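Local coordinates for protein leucine--trna ligase (Agrobacterium radiobacter, PDB 5AH5) that probably joins leucine to its cognate tRNA at the expense of ATP, as a class I aminoacyl-tRNA synthetase, at residues Trp77-Leu82 and Leu123-Pro128. Sequence-based numbering, arbitrary orientation.
Sequences WDSFGL and LATCSP. With LSS (5'-O-(L-leucylsulfamoyl)adenosine), chain I.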
loop_
_atom_site.group_PDB
_atom_site.type_symbol
_atom_site.label_atom_id
_atom_site.label_comp_id
_atom_site.label_asym_id
_atom_site.label_seq_id
_atom_site.Cartn_x
_atom_site.Cartn_y
_atom_site.Cartn_z
ATOM N N TRP B 77 -15.836 0.593 0.036
ATOM C CA TRP B 77 -16.006 -0.237 -1.171
ATOM C C TRP B 77 -15.470 0.507 -2.370
ATOM O O TRP B 77 -15.946 1.591 -2.676
ATOM C CB TRP B 77 -17.489 -0.547 -1.309
ATOM C CG TRP B 77 -18.018 -1.092 0.004
ATOM C CD1 TRP B 77 -18.846 -0.454 0.868
ATOM C CD2 TRP B 77 -17.608 -2.303 0.675
ATOM N NE1 TRP B 77 -19.124 -1.240 1.938
ATOM C CE2 TRP B 77 -18.349 -2.383 1.866
ATOM C CE3 TRP B 77 -16.717 -3.332 0.369
ATOM C CZ2 TRP B 77 -18.184 -3.424 2.782
ATOM C CZ3 TRP B 77 -16.575 -4.417 1.279
ATOM C CH2 TRP B 77 -17.299 -4.447 2.470
ATOM N N ASP B 78 -14.456 -0.059 -3.022
ATOM C CA ASP B 78 -13.892 0.483 -4.279
ATOM C C ASP B 78 -14.789 -0.097 -5.426
ATOM O O ASP B 78 -14.511 -1.135 -5.988
ATOM C CB ASP B 78 -12.434 0.084 -4.372
ATOM C CG ASP B 78 -11.584 1.014 -5.213
ATOM O OD1 ASP B 78 -12.100 1.985 -5.777
ATOM O OD2 ASP B 78 -10.331 0.780 -5.276
ATOM N N SER B 79 -15.878 0.619 -5.774
ATOM C CA SER B 79 -16.933 0.042 -6.480
ATOM C C SER B 79 -17.181 0.563 -7.905
ATOM O O SER B 79 -18.118 0.113 -8.503
ATOM C CB SER B 79 -18.187 0.084 -5.580
ATOM O OG SER B 79 -18.325 1.307 -4.945
ATOM N N PHE B 80 -16.367 1.488 -8.426
ATOM C CA PHE B 80 -16.462 1.983 -9.778
ATOM C C PHE B 80 -15.286 1.472 -10.644
ATOM O O PHE B 80 -14.276 0.927 -10.142
ATOM C CB PHE B 80 -16.424 3.529 -9.818
ATOM C CG PHE B 80 -17.816 4.238 -9.878
ATOM C CD1 PHE B 80 -18.916 3.703 -10.541
ATOM C CD2 PHE B 80 -17.945 5.516 -9.348
ATOM C CE1 PHE B 80 -20.135 4.382 -10.602
ATOM C CE2 PHE B 80 -19.138 6.217 -9.455
ATOM C CZ PHE B 80 -20.235 5.660 -10.064
ATOM N N GLY B 81 -15.465 1.645 -11.947
ATOM C CA GLY B 81 -14.482 1.349 -12.936
ATOM C C GLY B 81 -14.380 -0.101 -13.309
ATOM O O GLY B 81 -15.233 -0.913 -13.016
ATOM N N LEU B 82 -13.255 -0.427 -13.910
ATOM C CA LEU B 82 -13.117 -1.651 -14.634
ATOM C C LEU B 82 -13.384 -2.887 -13.874
ATOM O O LEU B 82 -14.070 -3.749 -14.402
ATOM C CB LEU B 82 -11.777 -1.698 -15.322
ATOM C CG LEU B 82 -11.535 -0.604 -16.316
ATOM C CD1 LEU B 82 -10.186 -0.865 -16.977
ATOM C CD2 LEU B 82 -12.636 -0.586 -17.381
ATOM N N LEU B 123 -18.127 3.925 3.375
ATOM C CA LEU B 123 -18.442 4.615 2.141
ATOM C C LEU B 123 -18.363 3.668 0.964
ATOM O O LEU B 123 -17.870 2.532 1.054
ATOM C CB LEU B 123 -17.518 5.805 1.885
ATOM C CG LEU B 123 -16.013 5.523 1.873
ATOM C CD1 LEU B 123 -15.546 4.947 0.510
ATOM C CD2 LEU B 123 -15.176 6.756 2.156
ATOM N N ALA B 124 -18.900 4.132 -0.153
ATOM C CA ALA B 124 -18.817 3.376 -1.396
ATOM C C ALA B 124 -18.553 4.398 -2.482
ATOM O O ALA B 124 -19.272 5.384 -2.554
ATOM C CB ALA B 124 -20.114 2.667 -1.599
ATOM N N THR B 125 -17.556 4.176 -3.328
ATOM C CA THR B 125 -17.200 5.207 -4.256
ATOM C C THR B 125 -18.321 5.450 -5.354
ATOM O O THR B 125 -18.269 6.424 -6.032
ATOM C CB THR B 125 -15.877 4.927 -4.902
ATOM O OG1 THR B 125 -15.971 3.731 -5.646
ATOM C CG2 THR B 125 -14.700 4.711 -3.753
ATOM N N CYS B 126 -19.274 4.564 -5.462
ATOM C CA CYS B 126 -20.334 4.680 -6.468
ATOM C C CYS B 126 -21.540 5.409 -5.897
ATOM O O CYS B 126 -22.463 5.681 -6.637
ATOM C CB CYS B 126 -20.735 3.311 -7.003
ATOM S SG CYS B 126 -21.380 2.148 -5.809
ATOM N N SER B 127 -21.557 5.731 -4.605
ATOM C CA SER B 127 -22.745 6.354 -4.065
ATOM C C SER B 127 -22.823 7.826 -4.494
ATOM O O SER B 127 -21.759 8.527 -4.704
ATOM C CB SER B 127 -22.802 6.166 -2.544
ATOM O OG SER B 127 -21.859 7.065 -2.004
ATOM N N PRO B 128 -24.085 8.341 -4.674
ATOM C CA PRO B 128 -24.191 9.734 -5.049
ATOM C C PRO B 128 -23.475 10.644 -4.126
ATOM O O PRO B 128 -22.882 11.661 -4.575
ATOM C CB PRO B 128 -25.707 9.989 -5.011
ATOM C CG PRO B 128 -26.294 8.643 -5.398
ATOM C CD PRO B 128 -25.404 7.693 -4.641
HETATM C C1 LSS I . -7.711 -3.335 -4.612
HETATM N N1 LSS I . -3.159 -12.365 -0.926
HETATM O O1 LSS I . -6.596 -3.713 -4.898
HETATM S S1 LSS I . -8.508 -5.635 -4.222
HETATM C C2 LSS I . -2.894 -11.288 -0.188
HETATM N N2 LSS I . -8.695 -4.154 -4.287
HETATM O O2 LSS I . -3.297 -6.731 -2.044
HETATM N N3 LSS I . -3.539 -10.112 -0.345
HETATM O O3 LSS I . -4.306 -4.813 -0.339
HETATM C C4 LSS I . -4.504 -10.028 -1.291
HETATM N N4 LSS I . -9.478 -1.569 -4.623
HETATM O O4 LSS I . -6.529 -7.226 -0.675
HETATM C C5 LSS I . -4.761 -11.091 -2.149
HETATM O O5 LSS I . -7.446 -5.943 -3.071
HETATM C C6 LSS I . -4.055 -12.269 -1.971
HETATM N N6 LSS I . -4.347 -13.330 -2.767
HETATM C C7 LSS I . -7.327 0.450 -3.627
HETATM N N7 LSS I . -5.727 -10.697 -3.019
HETATM C C8 LSS I . -6.029 -9.397 -2.750
HETATM C C9 LSS I . -7.232 -1.078 -3.619
HETATM N N9 LSS I . -5.295 -9.013 -1.673
HETATM C CA LSS I . -8.023 -1.868 -4.677
HETATM C C10 LSS I . -6.612 0.985 -4.878
HETATM C C11 LSS I . -6.748 0.983 -2.269
HETATM O O1A LSS I . -7.977 -6.359 -5.385
HETATM C C21 LSS I . -5.249 -7.703 -1.053
HETATM C C22 LSS I . -4.692 -6.668 -1.967
HETATM C C23 LSS I . -5.197 -5.362 -1.348
HETATM C C24 LSS I . -6.524 -5.815 -0.776
HETATM C C25 LSS I . -7.696 -5.552 -1.724
HETATM O O2A LSS I . -9.695 -6.314 -3.747
HETATM O O HOH W 1 -13.828 2.942 -7.505
#
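The hydroxyl of Thr125 meets the backbone N of Ser79. OG1 of Thr125 lies between its own backbone N and carbonyl carbon (chi1 63°), where it accepts a nearly straight bond from Ser79 N at 3.1 Å. OG of Ser79 instead turns back to Trp77 O, approaching from above the carbonyl plane, and takes a weak bond from Cys126 N. Trp77 O has a second donor, Thr125 N, 3.1 Å away and almost in line with the carbonyl. This backbone bond from Thr125 N, with a weak one from Trp77 N to Leu123 O, forms a single beta bridge between Trp77 and Ala124, joining two loops of the class I synthetase catalytic domain, one leading into helix 82-91, the other into helix 128-143. Beyond it, one face of the Phe80 ring receives Cys126, whose CA lies 3.8 Å from the ring centroid, offset toward the rim, in a CH-pi contact; Trp423 packs edge-to-face with the same ring. On the substrate side, a water joins Thr125 OG1 and Phe80 N to OD1 of Asp78, a second-shell link to the carboxylate whose OD2 accepts a 2.6 Å hydrogen bond from amino N4 of the leucyl-adenylate analogue LSS, a pairing their probable opposite charges would strengthen.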